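Local coordinates for manganese-binding protein (Chlamydia trachomatis, PDB 6NSI), which binds iron, manganese and nickel ions, with a preference for ferrous iron, and delivers them to the permease of the YtgABCD ABC transporter for import, at residues M143-L154 with F267-R275; L164-S172 with S255-C263. One frame throughout, in Å; residues are numbered along the deposited sequence.

Interaction 1 of 2, residues M143-L154 with F267-R275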
ATOM      1  N   MET A 143       1.762  -4.600  14.974  1.00 41.36           N
ATOM      2  CA  MET A 143       1.355  -3.602  13.985  1.00 36.78           C
ATOM      3  C   MET A 143       0.802  -2.347  14.649  1.00 38.51           C
ATOM      4  O   MET A 143       0.991  -1.239  14.131  1.00 34.44           O
ATOM      5  CB  MET A 143       0.317  -4.194  13.021  1.00 32.67           C
ATOM      6  CG  MET A 143       0.847  -5.283  12.108  1.00 29.25           C
ATOM      7  SD  MET A 143      -0.448  -6.134  11.164  1.00 34.68           S
ATOM      8  CE  MET A 143      -0.852  -4.879   9.942  1.00 37.75           C
ATOM      9  N   GLU A 144       0.114  -2.489  15.784  1.00 39.47           N
ATOM     10  CA  GLU A 144      -0.309  -1.302  16.517  1.00 33.54           C
ATOM     11  C   GLU A 144       0.896  -0.521  17.013  1.00 37.13           C
ATOM     12  O   GLU A 144       0.917   0.713  16.943  1.00 36.46           O
ATOM     13  CB  GLU A 144      -1.241  -1.691  17.666  1.00 42.60           C
ATOM     14  CG  GLU A 144      -2.618  -2.089  17.149  1.00 50.24           C
ATOM     15  CD  GLU A 144      -3.517  -2.720  18.197  1.00 64.93           C
ATOM     16  OE1 GLU A 144      -3.018  -3.076  19.292  1.00 67.08           O
ATOM     17  OE2 GLU A 144      -4.730  -2.874  17.912  1.00 62.24           O
ATOM     18  N   GLU A 145       1.933  -1.220  17.475  1.00 36.49           N
ATOM     19  CA  GLU A 145       3.134  -0.513  17.898  1.00 40.73           C
ATOM     20  C   GLU A 145       3.832   0.136  16.707  1.00 38.63           C
ATOM     21  O   GLU A 145       4.300   1.282  16.796  1.00 32.68           O
ATOM     22  CB  GLU A 145       4.077  -1.467  18.623  1.00 47.20           C
ATOM     23  CG  GLU A 145       5.256  -0.767  19.257  1.00 55.54           C
ATOM     24  CD  GLU A 145       6.130  -1.724  20.020  1.00 67.04           C
ATOM     25  OE1 GLU A 145       5.677  -2.869  20.244  1.00 67.36           O
ATOM     26  OE2 GLU A 145       7.264  -1.339  20.385  1.00 76.47           O
ATOM     27  N   LEU A 146       3.913  -0.594  15.593  1.00 33.69           N
ATOM     28  CA  LEU A 146       4.416  -0.043  14.338  1.00 34.88           C
ATOM     29  C   LEU A 146       3.673   1.233  13.945  1.00 32.88           C
ATOM     30  O   LEU A 146       4.289   2.220  13.525  1.00 30.83           O
ATOM     31  CB  LEU A 146       4.274  -1.104  13.253  1.00 32.72           C
ATOM     32  CG  LEU A 146       5.252  -1.228  12.096  1.00 43.20           C
ATOM     33  CD1 LEU A 146       6.636  -0.756  12.489  1.00 36.67           C
ATOM     34  CD2 LEU A 146       5.262  -2.697  11.626  1.00 35.42           C
ATOM     35  N   ASP A 147       2.344   1.232  14.091  1.00 28.70           N
ATOM     36  CA  ASP A 147       1.541   2.396  13.722  1.00 32.45           C
ATOM     37  C   ASP A 147       1.843   3.596  14.619  1.00 36.84           C
ATOM     38  O   ASP A 147       1.990   4.724  14.129  1.00 33.23           O
ATOM     39  CB  ASP A 147       0.054   2.024  13.771  1.00 31.27           C
ATOM     40  CG  ASP A 147      -0.848   3.190  13.444  1.00 38.00           C
ATOM     41  OD1 ASP A 147      -0.815   3.672  12.285  1.00 38.85           O
ATOM     42  OD2 ASP A 147      -1.572   3.641  14.353  1.00 40.86           O
ATOM     43  N   ARG A 148       1.929   3.375  15.936  1.00 34.57           N
ATOM     44  CA  ARG A 148       2.307   4.449  16.850  1.00 35.00           C
ATOM     45  C   ARG A 148       3.684   4.996  16.505  1.00 35.01           C
ATOM     46  O   ARG A 148       3.893   6.217  16.501  1.00 34.05           O
ATOM     47  CB  ARG A 148       2.298   3.945  18.304  1.00 37.51           C
ATOM     48  CG  ARG A 148       0.921   3.835  18.945  1.00 46.34           C
ATOM     49  CD  ARG A 148       1.001   3.624  20.472  1.00 42.48           C
ATOM     50  NE  ARG A 148       1.752   2.423  20.842  1.00 52.84           N
ATOM     51  CZ  ARG A 148       1.253   1.185  20.848  1.00 54.16           C
ATOM     52  NH1 ARG A 148      -0.010   0.963  20.493  1.00 50.20           N
ATOM     53  NH2 ARG A 148       2.025   0.160  21.199  1.00 52.55           N
ATOM     54  N   TRP A 149       4.646   4.099  16.249  1.00 32.31           N
ATOM     55  CA  TRP A 149       5.994   4.517  15.876  1.00 35.84           C
ATOM     56  C   TRP A 149       5.984   5.380  14.617  1.00 30.58           C
ATOM     57  O   TRP A 149       6.681   6.398  14.546  1.00 30.89           O
ATOM     58  CB  TRP A 149       6.886   3.291  15.667  1.00 29.30           C
ATOM     59  CG  TRP A 149       8.190   3.629  14.991  1.00 33.74           C
ATOM     60  CD1 TRP A 149       9.303   4.175  15.574  1.00 33.95           C
ATOM     61  CD2 TRP A 149       8.507   3.465  13.601  1.00 32.83           C
ATOM     62  NE1 TRP A 149      10.297   4.343  14.638  1.00 32.14           N
ATOM     63  CE2 TRP A 149       9.834   3.920  13.418  1.00 30.11           C
ATOM     64  CE3 TRP A 149       7.799   2.970  12.497  1.00 25.36           C
ATOM     65  CZ2 TRP A 149      10.471   3.904  12.166  1.00 31.94           C
ATOM     66  CZ3 TRP A 149       8.430   2.940  11.256  1.00 24.41           C
ATOM     67  CH2 TRP A 149       9.758   3.408  11.100  1.00 35.09           C
ATOM     68  N   ALA A 150       5.207   4.977  13.608  1.00 27.27           N
ATOM     69  CA  ALA A 150       5.135   5.747  12.363  1.00 28.76           C
ATOM     70  C   ALA A 150       4.546   7.130  12.613  1.00 30.23           C
ATOM     71  O   ALA A 150       5.105   8.148  12.184  1.00 26.95           O
ATOM     72  CB  ALA A 150       4.307   4.988  11.321  1.00 23.52           C
ATOM     73  N   ALA A 151       3.416   7.180  13.332  1.00 33.18           N
ATOM     74  CA  ALA A 151       2.756   8.453  13.582  1.00 30.86           C
ATOM     75  C   ALA A 151       3.673   9.392  14.349  1.00 30.10           C
ATOM     76  O   ALA A 151       3.764  10.580  14.031  1.00 28.71           O
ATOM     77  CB  ALA A 151       1.451   8.219  14.339  1.00 32.60           C
ATOM     78  N   ARG A 152       4.394   8.861  15.339  1.00 32.74           N
ATOM     79  CA  ARG A 152       5.304   9.689  16.120  1.00 34.29           C
ATOM     80  C   ARG A 152       6.476  10.174  15.276  1.00 30.86           C
ATOM     81  O   ARG A 152       6.839  11.358  15.333  1.00 29.18           O
ATOM     82  CB  ARG A 152       5.797   8.915  17.348  1.00 39.49           C
ATOM     83  CG  ARG A 152       4.788   8.861  18.507  1.00 48.35           C
ATOM     84  CD  ARG A 152       4.973   7.613  19.391  1.00 54.54           C
ATOM     85  NE  ARG A 152       6.309   7.027  19.225  1.00 60.87           N
ATOM     86  CZ  ARG A 152       6.591   5.720  19.279  1.00 59.29           C
ATOM     87  NH1 ARG A 152       5.631   4.823  19.495  1.00 47.53           N
ATOM     88  NH2 ARG A 152       7.846   5.307  19.104  1.00 59.54           N
ATOM     89  N   SER A 153       7.079   9.281  14.484  1.00 29.76           N
ATOM     90  CA  SER A 153       8.201   9.681  13.636  1.00 32.15           C
ATOM     91  C   SER A 153       7.762  10.697  12.590  1.00 27.35           C
ATOM     92  O   SER A 153       8.403  11.740  12.402  1.00 26.42           O
ATOM     93  CB  SER A 153       8.819   8.461  12.953  1.00 34.66           C
ATOM     94  OG  SER A 153       9.317   7.530  13.900  1.00 34.50           O
ATOM     95  N   LEU A 154       6.664  10.409  11.901  1.00 24.38           N
ATOM     96  CA  LEU A 154       6.215  11.306  10.849  1.00 24.23           C
ATOM     97  C   LEU A 154       5.740  12.633  11.412  1.00 28.44           C
ATOM     98  O   LEU A 154       5.767  13.641  10.701  1.00 28.76           O
ATOM     99  CB  LEU A 154       5.137  10.611  10.020  1.00 24.86           C
ATOM    100  CG  LEU A 154       5.708   9.420   9.212  1.00 20.70           C
ATOM    101  CD1 LEU A 154       4.629   8.449   8.703  1.00 21.72           C
ATOM    102  CD2 LEU A 154       6.545   9.916   8.057  1.00 17.71           C
ATOM    103  N   PHE A 267       6.650  -5.726   6.435  1.00 28.85           N
ATOM    104  CA  PHE A 267       6.797  -4.930   7.650  1.00 29.57           C
ATOM    105  C   PHE A 267       8.047  -4.063   7.591  1.00 35.17           C
ATOM    106  O   PHE A 267       7.989  -2.862   7.864  1.00 30.53           O
ATOM    107  CB  PHE A 267       6.808  -5.841   8.883  1.00 30.51           C
ATOM    108  CG  PHE A 267       5.549  -6.637   9.032  1.00 32.70           C
ATOM    109  CD1 PHE A 267       4.414  -6.063   9.594  1.00 32.76           C
ATOM    110  CD2 PHE A 267       5.478  -7.948   8.564  1.00 30.96           C
ATOM    111  CE1 PHE A 267       3.235  -6.774   9.707  1.00 32.67           C
ATOM    112  CE2 PHE A 267       4.301  -8.666   8.673  1.00 31.22           C
ATOM    113  CZ  PHE A 267       3.176  -8.077   9.250  1.00 33.57           C
ATOM    114  N   SER A 268       9.186  -4.655   7.227  1.00 30.31           N
ATOM    115  CA  SER A 268      10.405  -3.877   7.053  1.00 33.84           C
ATOM    116  C   SER A 268      10.246  -2.827   5.956  1.00 29.92           C
ATOM    117  O   SER A 268      10.874  -1.765   6.018  1.00 33.03           O
ATOM    118  CB  SER A 268      11.576  -4.812   6.732  1.00 38.48           C
ATOM    119  OG  SER A 268      11.703  -5.833   7.719  1.00 45.23           O
ATOM    120  N   THR A 269       9.423  -3.112   4.945  1.00 29.20           N
ATOM    121  CA  THR A 269       9.190  -2.156   3.864  1.00 30.15           C
ATOM    122  C   THR A 269       8.449  -0.923   4.375  1.00 24.94           C
ATOM    123  O   THR A 269       8.827   0.214   4.062  1.00 25.65           O
ATOM    124  CB  THR A 269       8.404  -2.821   2.733  1.00 27.93           C
ATOM    125  OG1 THR A 269       9.166  -3.909   2.199  1.00 30.58           O
ATOM    126  CG2 THR A 269       8.145  -1.804   1.624  1.00 27.92           C
ATOM    127  N   PHE A 270       7.390  -1.136   5.164  1.00 29.01           N
ATOM    128  CA  PHE A 270       6.699  -0.031   5.823  1.00 27.91           C
ATOM    129  C   PHE A 270       7.676   0.800   6.650  1.00 30.84           C
ATOM    130  O   PHE A 270       7.689   2.038   6.570  1.00 29.65           O
ATOM    131  CB  PHE A 270       5.563  -0.582   6.693  1.00 27.88           C
ATOM    132  CG  PHE A 270       4.832   0.473   7.490  1.00 30.05           C
ATOM    133  CD1 PHE A 270       3.794   1.197   6.916  1.00 21.15           C
ATOM    134  CD2 PHE A 270       5.173   0.724   8.825  1.00 28.76           C
ATOM    135  CE1 PHE A 270       3.114   2.161   7.644  1.00 26.55           C
ATOM    136  CE2 PHE A 270       4.491   1.688   9.572  1.00 23.55           C
ATOM    137  CZ  PHE A 270       3.462   2.408   8.980  1.00 25.82           C
ATOM    138  N   GLN A 271       8.526   0.130   7.435  1.00 27.15           N
ATOM    139  CA  GLN A 271       9.525   0.851   8.219  1.00 32.27           C
ATOM    140  C   GLN A 271      10.440   1.674   7.317  1.00 29.98           C
ATOM    141  O   GLN A 271      10.679   2.862   7.578  1.00 28.01           O
ATOM    142  CB  GLN A 271      10.342  -0.124   9.064  1.00 32.04           C
ATOM    143  CG  GLN A 271       9.514  -0.860  10.114  1.00 28.71           C
ATOM    144  CD  GLN A 271      10.332  -1.855  10.934  1.00 41.01           C
ATOM    145  OE1 GLN A 271      11.012  -2.728  10.388  1.00 39.41           O
ATOM    146  NE2 GLN A 271      10.264  -1.723  12.259  1.00 43.30           N
ATOM    147  N   HIS A 272      10.959   1.059   6.244  1.00 22.56           N
ATOM    148  CA  HIS A 272      11.843   1.779   5.331  1.00 30.68           C
ATOM    149  C   HIS A 272      11.154   3.005   4.738  1.00 29.08           C
ATOM    150  O   HIS A 272      11.766   4.079   4.625  1.00 29.42           O
ATOM    151  CB  HIS A 272      12.326   0.859   4.203  1.00 28.23           C
ATOM    152  CG  HIS A 272      12.958   1.601   3.063  1.00 35.51           C
ATOM    153  ND1 HIS A 272      14.325   1.748   2.934  1.00 36.81           N
ATOM    154  CD2 HIS A 272      12.407   2.265   2.014  1.00 38.64           C
ATOM    155  CE1 HIS A 272      14.586   2.456   1.849  1.00 41.73           C
ATOM    156  NE2 HIS A 272      13.440   2.789   1.278  1.00 37.79           N
ATOM    157  N   ASN A 273       9.888   2.855   4.322  1.00 26.72           N
ATOM    158  CA  ASN A 273       9.155   3.982   3.754  1.00 24.12           C
ATOM    159  C   ASN A 273       9.037   5.114   4.764  1.00 23.49           C
ATOM    160  O   ASN A 273       9.219   6.286   4.420  1.00 23.16           O
ATOM    161  CB  ASN A 273       7.767   3.535   3.301  1.00 22.81           C
ATOM    162  CG  ASN A 273       7.782   2.839   1.942  1.00 26.76           C
ATOM    163  OD1 ASN A 273       8.764   2.905   1.193  1.00 23.87           O
ATOM    164  ND2 ASN A 273       6.684   2.184   1.616  1.00 17.84           N
ATOM    165  N   VAL A 274       8.722   4.776   6.019  1.00 24.28           N
ATOM    166  CA  VAL A 274       8.553   5.811   7.036  1.00 27.11           C
ATOM    167  C   VAL A 274       9.884   6.490   7.331  1.00 25.10           C
ATOM    168  O   VAL A 274       9.953   7.719   7.445  1.00 26.97           O
ATOM    169  CB  VAL A 274       7.915   5.209   8.306  1.00 27.09           C
ATOM    170  CG1 VAL A 274       7.996   6.202   9.474  1.00 24.45           C
ATOM    171  CG2 VAL A 274       6.459   4.823   8.025  1.00 25.74           C
ATOM    172  N   ARG A 275      10.960   5.705   7.461  1.00 23.18           N
ATOM    173  CA  ARG A 275      12.287   6.276   7.681  1.00 25.93           C
ATOM    174  C   ARG A 275      12.673   7.210   6.542  1.00 21.99           C
ATOM    175  O   ARG A 275      13.108   8.341   6.773  1.00 29.43           O
ATOM    176  CB  ARG A 275      13.325   5.158   7.815  1.00 26.89           C
ATOM    177  CG  ARG A 275      13.333   4.463   9.168  1.00 43.66           C
ATOM    178  CD  ARG A 275      14.344   3.295   9.226  1.00 41.82           C
ATOM    179  NE  ARG A 275      13.799   2.171   9.988  1.00 47.91           N
ATOM    180  CZ  ARG A 275      13.935   2.027  11.306  1.00 55.29           C
ATOM    181  NH1 ARG A 275      14.617   2.934  12.006  1.00 57.19           N
ATOM    182  NH2 ARG A 275      13.395   0.977  11.931  1.00 48.44           N
TER

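Interaction 2 of 2, residues L164-S172 with S255-C263. With FE (Fe (III) ion), chain B.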
ATOM      1  N   LEU A 164       4.040  15.520   0.058  1.00 17.79           N
ATOM      2  CA  LEU A 164       4.628  14.257  -0.377  1.00 20.47           C
ATOM      3  C   LEU A 164       4.452  14.088  -1.886  1.00 19.40           C
ATOM      4  O   LEU A 164       3.345  13.802  -2.365  1.00 19.69           O
ATOM      5  CB  LEU A 164       3.999  13.086   0.383  1.00 18.72           C
ATOM      6  CG  LEU A 164       4.492  11.689  -0.013  1.00 19.12           C
ATOM      7  CD1 LEU A 164       6.009  11.557   0.182  1.00 20.49           C
ATOM      8  CD2 LEU A 164       3.725  10.657   0.791  1.00 23.84           C
ATOM      9  N   VAL A 165       5.547  14.237  -2.627  1.00 19.39           N
ATOM     10  CA  VAL A 165       5.527  14.126  -4.085  1.00 19.31           C
ATOM     11  C   VAL A 165       6.103  12.763  -4.456  1.00 20.83           C
ATOM     12  O   VAL A 165       7.280  12.491  -4.201  1.00 21.64           O
ATOM     13  CB  VAL A 165       6.322  15.264  -4.752  1.00 20.12           C
ATOM     14  CG1 VAL A 165       6.277  15.115  -6.285  1.00 15.84           C
ATOM     15  CG2 VAL A 165       5.782  16.641  -4.325  1.00 17.60           C
ATOM     16  N   THR A 166       5.289  11.904  -5.060  1.00 18.81           N
ATOM     17  CA  THR A 166       5.713  10.554  -5.405  1.00 19.97           C
ATOM     18  C   THR A 166       5.459  10.259  -6.881  1.00 19.27           C
ATOM     19  O   THR A 166       4.932  11.088  -7.624  1.00 22.87           O
ATOM     20  CB  THR A 166       4.989   9.506  -4.560  1.00 21.41           C
ATOM     21  OG1 THR A 166       3.596   9.509  -4.921  1.00 19.43           O
ATOM     22  CG2 THR A 166       5.160   9.820  -3.070  1.00 21.14           C
ATOM     23  N   GLY A 167       5.855   9.042  -7.285  1.00 20.94           N
ATOM     24  CA  GLY A 167       5.740   8.648  -8.680  1.00 21.36           C
ATOM     25  C   GLY A 167       4.298   8.485  -9.131  1.00 28.26           C
ATOM     26  O   GLY A 167       3.898   9.039 -10.164  1.00 16.68           O
ATOM     27  N   HIS A 168       3.513   7.674  -8.399  1.00 19.37           N
ATOM     28  CA  HIS A 168       2.070   7.616  -8.611  1.00 20.00           C
ATOM     29  C   HIS A 168       1.361   7.759  -7.273  1.00 21.18           C
ATOM     30  O   HIS A 168       1.992   7.891  -6.222  1.00 19.67           O
ATOM     31  CB  HIS A 168       1.629   6.351  -9.385  1.00 21.98           C
ATOM     32  CG  HIS A 168       1.556   5.074  -8.589  1.00 24.37           C
ATOM     33  ND1 HIS A 168       2.665   4.475  -8.017  1.00 25.98           N
ATOM     34  CD2 HIS A 168       0.523   4.213  -8.393  1.00 20.77           C
ATOM     35  CE1 HIS A 168       2.304   3.332  -7.454  1.00 23.83           C
ATOM     36  NE2 HIS A 168       1.014   3.151  -7.669  1.00 20.26           N
ATOM     37  N   ASN A 169       0.031   7.761  -7.349  1.00 22.66           N
ATOM     38  CA  ASN A 169      -0.848   8.045  -6.213  1.00 26.65           C
ATOM     39  C   ASN A 169      -1.082   6.761  -5.411  1.00 21.27           C
ATOM     40  O   ASN A 169      -2.152   6.160  -5.422  1.00 20.38           O
ATOM     41  CB  ASN A 169      -2.157   8.657  -6.707  1.00 22.90           C
ATOM     42  CG  ASN A 169      -3.050   9.100  -5.575  1.00 29.21           C
ATOM     43  OD1 ASN A 169      -2.598   9.225  -4.431  1.00 21.33           O
ATOM     44  ND2 ASN A 169      -4.334   9.318  -5.873  1.00 25.72           N
ATOM     45  N   ALA A 170      -0.035   6.353  -4.696  1.00 21.20           N
ATOM     46  CA  ALA A 170      -0.076   5.178  -3.842  1.00 21.01           C
ATOM     47  C   ALA A 170      -0.050   5.518  -2.358  1.00 19.82           C
ATOM     48  O   ALA A 170      -0.188   4.609  -1.533  1.00 20.99           O
ATOM     49  CB  ALA A 170       1.103   4.241  -4.157  1.00 20.89           C
ATOM     50  N   PHE A 171       0.114   6.791  -1.994  1.00 22.96           N
ATOM     51  CA  PHE A 171       0.282   7.170  -0.596  1.00 21.87           C
ATOM     52  C   PHE A 171      -0.816   8.114  -0.101  1.00 23.10           C
ATOM     53  O   PHE A 171      -0.614   8.858   0.869  1.00 20.45           O
ATOM     54  CB  PHE A 171       1.669   7.775  -0.389  1.00 20.62           C
ATOM     55  CG  PHE A 171       2.796   6.819  -0.740  1.00 23.27           C
ATOM     56  CD1 PHE A 171       3.342   6.805  -2.020  1.00 24.73           C
ATOM     57  CD2 PHE A 171       3.287   5.926   0.207  1.00 21.71           C
ATOM     58  CE1 PHE A 171       4.374   5.926  -2.347  1.00 24.70           C
ATOM     59  CE2 PHE A 171       4.319   5.037  -0.110  1.00 26.72           C
ATOM     60  CZ  PHE A 171       4.869   5.042  -1.383  1.00 19.32           C
ATOM     61  N   SER A 172      -1.996   8.084  -0.729  1.00 18.75           N
ATOM     62  CA  SER A 172      -3.074   8.943  -0.241  1.00 21.22           C
ATOM     63  C   SER A 172      -3.525   8.546   1.166  1.00 26.42           C
ATOM     64  O   SER A 172      -3.764   9.418   2.014  1.00 25.68           O
ATOM     65  CB  SER A 172      -4.256   8.930  -1.215  1.00 25.91           C
ATOM     66  OG  SER A 172      -3.981   9.759  -2.335  1.00 21.11           O
ATOM     67  N   SER A 255      16.786   6.982  -1.158  1.00 36.27           N
ATOM     68  CA  SER A 255      16.277   5.627  -1.346  1.00 37.64           C
ATOM     69  C   SER A 255      14.887   5.649  -1.966  1.00 31.45           C
ATOM     70  O   SER A 255      14.094   6.551  -1.683  1.00 28.28           O
ATOM     71  CB  SER A 255      16.191   4.870  -0.014  1.00 35.54           C
ATOM     72  OG  SER A 255      17.307   5.138   0.812  1.00 48.16           O
ATOM     73  N   PRO A 256      14.561   4.644  -2.780  1.00 37.12           N
ATOM     74  CA  PRO A 256      13.225   4.593  -3.384  1.00 30.28           C
ATOM     75  C   PRO A 256      12.190   4.167  -2.358  1.00 34.44           C
ATOM     76  O   PRO A 256      12.500   3.496  -1.368  1.00 28.96           O
ATOM     77  CB  PRO A 256      13.374   3.551  -4.504  1.00 36.05           C
ATOM     78  CG  PRO A 256      14.474   2.646  -4.039  1.00 43.34           C
ATOM     79  CD  PRO A 256      15.404   3.496  -3.176  1.00 40.13           C
ATOM     80  N   LEU A 257      10.950   4.593  -2.587  1.00 24.43           N
ATOM     81  CA  LEU A 257       9.845   4.100  -1.789  1.00 24.70           C
ATOM     82  C   LEU A 257       9.285   2.842  -2.439  1.00 25.54           C
ATOM     83  O   LEU A 257       9.464   2.601  -3.630  1.00 22.89           O
ATOM     84  CB  LEU A 257       8.756   5.164  -1.660  1.00 21.82           C
ATOM     85  CG  LEU A 257       9.121   6.498  -0.999  1.00 20.38           C
ATOM     86  CD1 LEU A 257       7.878   7.411  -1.032  1.00 17.93           C
ATOM     87  CD2 LEU A 257       9.550   6.270   0.447  1.00 19.15           C
ATOM     88  N   TYR A 258       8.615   2.026  -1.643  1.00 24.82           N
ATOM     89  CA  TYR A 258       7.962   0.833  -2.173  1.00 25.95           C
ATOM     90  C   TYR A 258       6.461   1.061  -2.104  1.00 23.82           C
ATOM     91  O   TYR A 258       5.874   1.043  -1.020  1.00 22.12           O
ATOM     92  CB  TYR A 258       8.406  -0.411  -1.412  1.00 25.01           C
ATOM     93  CG  TYR A 258       9.855  -0.709  -1.712  1.00 37.95           C
ATOM     94  CD1 TYR A 258      10.877   0.031  -1.110  1.00 35.62           C
ATOM     95  CD2 TYR A 258      10.208  -1.693  -2.622  1.00 39.44           C
ATOM     96  CE1 TYR A 258      12.214  -0.220  -1.400  1.00 41.31           C
ATOM     97  CE2 TYR A 258      11.538  -1.944  -2.914  1.00 41.21           C
ATOM     98  CZ  TYR A 258      12.534  -1.207  -2.301  1.00 46.25           C
ATOM     99  OH  TYR A 258      13.862  -1.467  -2.598  1.00 60.06           O
ATOM    100  N   SER A 259       5.856   1.299  -3.266  1.00 25.81           N
ATOM    101  CA  SER A 259       4.444   1.641  -3.356  1.00 25.29           C
ATOM    102  C   SER A 259       3.565   0.400  -3.521  1.00 29.30           C
ATOM    103  O   SER A 259       2.653   0.159  -2.726  1.00 27.80           O
ATOM    104  CB  SER A 259       4.234   2.586  -4.542  1.00 22.63           C
ATOM    105  OG  SER A 259       4.669   1.939  -5.732  1.00 28.03           O
ATOM    106  N   ASP A 260       3.817  -0.383  -4.567  1.00 25.96           N
ATOM    107  CA  ASP A 260       2.938  -1.475  -4.952  1.00 27.02           C
ATOM    108  C   ASP A 260       3.539  -2.836  -4.633  1.00 29.29           C
ATOM    109  O   ASP A 260       2.962  -3.872  -5.000  1.00 26.25           O
ATOM    110  CB  ASP A 260       2.610  -1.379  -6.441  1.00 27.28           C
ATOM    111  CG  ASP A 260       1.653  -0.234  -6.769  1.00 29.79           C
ATOM    112  OD1 ASP A 260       0.900   0.239  -5.875  1.00 23.95           O
ATOM    113  OD2 ASP A 260       1.651   0.186  -7.946  1.00 25.98           O
ATOM    114  N   ASN A 261       4.691  -2.867  -3.973  1.00 25.61           N
ATOM    115  CA  ASN A 261       5.370  -4.128  -3.738  1.00 30.28           C
ATOM    116  C   ASN A 261       6.141  -4.028  -2.429  1.00 29.95           C
ATOM    117  O   ASN A 261       6.058  -3.033  -1.707  1.00 24.54           O
ATOM    118  CB  ASN A 261       6.278  -4.505  -4.918  1.00 29.49           C
ATOM    119  CG  ASN A 261       7.471  -3.551  -5.091  1.00 37.58           C
ATOM    120  OD1 ASN A 261       7.449  -2.408  -4.632  1.00 34.04           O
ATOM    121  ND2 ASN A 261       8.505  -4.018  -5.784  1.00 33.20           N
ATOM    122  N   VAL A 262       6.889  -5.087  -2.156  1.00 26.80           N
ATOM    123  CA  VAL A 262       7.654  -5.297  -0.898  1.00 32.45           C
ATOM    124  C   VAL A 262       9.144  -5.462  -1.226  1.00 36.15           C
ATOM    125  O   VAL A 262       9.436  -5.984  -2.283  1.00 34.71           O
ATOM    126  CB  VAL A 262       7.069  -6.560  -0.241  1.00 35.95           C
ATOM    127  CG1 VAL A 262       8.080  -7.446   0.458  1.00 35.61           C
ATOM    128  CG2 VAL A 262       5.846  -6.282   0.602  1.00 23.40           C
ATOM    129  N   CYS A 263      10.035  -4.998  -0.352  1.00 38.26           N
ATOM    130  CA  CYS A 263      11.482  -5.213  -0.569  1.00 38.47           C
ATOM    131  C   CYS A 263      11.862  -6.582   0.006  1.00 42.61           C
ATOM    132  O   CYS A 263      11.879  -7.518  -0.750  1.00 42.78           O
ATOM    133  CB  CYS A 263      12.300  -4.136   0.117  1.00 40.53           C
ATOM    134  SG  CYS A 263      14.037  -4.159  -0.382  1.00 47.39           S
TER
HETATM  135 FE    FE B 401      -0.275   1.405  -7.081  1.00 24.07          FE

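Interaction 1 of 2, residues M143-L154 with F267-R275
V274 sets its isopropyl group as a knob into the hole formed by W149, A150, S153 and L154. Helices 143-154 and 267-275 run nearly parallel here, their axes 11° apart and 10.4 Å at closest approach. With its CG1 anti to the backbone N (chi1 168°), V274 presents that methyl to CH2 of W149, 3.7 Å away, and CG2 to CB of A150. L154 comes in at a slant, its CG and CD1 against the same two methyls.

The apolar packing continues toward the N-terminal ends of both segments. CB of A150 meets F270 at the CZ corner of its ring, 3.6 Å off, while the L146 side chain runs antiparallel to that of F270, its CG 3.8 Å from F270 CD2. L146 reaches further with its two methyls: CD1 lies 3.7 Å from CG of Q271, and CD2 meets the F267 ring at its edge, by CD1. At the end of the row, M143 forms a Met-aromatic contact with F267. Its SD sits at the ring edge, 5.4 Å from the centroid of the F267 ring, and its CG touches the same edge.

W149 also makes contacts of a polar sort. The carbonyl O of Q271 lies at its indole edge, in plane, 3.7 Å from CH2 of W149. CZ2 of W149 is centred over one face of the R275 guanidinium, 4.0 Å from CZ, although the two planes are inclined by 42°. The indole NE1 hydrogen-bonds to O of L286 near the C terminus, which helps fix the turn of the ring.

Around this interface, Y178 of helix 172-178 touches A150, L154 and F270, while M107 of helix 107-124 lies against M143 and F270, so helices 172-178 and 107-124 both pack against this interface.

Interaction 2 of 2, residues L164-S172 with S255-C263
H168 and D260 reach one Fe(III) ion from opposite directions: chi1 of 78° places the H168 CG between its own N and carbonyl carbon, whereas D260 CG is anti to its carbonyl carbon (chi1 -72°). The site is consistent with the metal-binding cleft of the solute-binding protein 9 family, with H36 and H102 completing the coordination.

Iron is bound by NE2 of H168 at 2.2 Å. The D260 carboxylate chelates it through both oxygens, unequally: OD1 is 2.0 Å from the iron and OD2 is 2.4 Å. The imidazole and carboxylate planes stand 68° apart, and the short NE2 to OD2 approach between H168 and D260 reflects shared coordination.

E229 supplies the second shell. Its OE1 is hydrogen-bonded to ND1 of H168 and also to OG of S259, so one carboxylate oxygen links the two segments and helps hold the imidazole in its rotation. OG of S259 lies in the ring plane at the H168 edge, 3.2 Å from CE1. CB of A170 covers part of one imidazole face and also meets CB of S259 at 3.6 Å.

Away from the metal, F171 and L257 form the apolar side of the contact, with F171 CZ 3.8 Å from L257 CD1. The loop carrying H168 is braced from within: N169 is the centre of an inverse gamma turn, S172 OG donates to N169 OD1 on a lone pair, and T166 OG1 donates to H168 O at 2.6 Å, tilted out of the carbonyl plane.

How the interactions relate
From the N terminus, the chain passes the parallel sheet of strands 3-6, 24-27, 54-56 and 77-79 and helix 107-124 before helix 129-154 supplies the first half of interaction 1. Strand 164-165 follows and leads into the first half of interaction 2. Some 80 residues later, the loop at 255-263 returns to close interaction 2; helix 266-280 then closes interaction 1, so the second contact lies wholly within the first. The two are joined directly: T269 OG1 to C263 N and H272 NE2 to P256 O are probable hydrogen bonds, fastening the iron-binding loop to the face of helix 266-280 turned from helix 129-154.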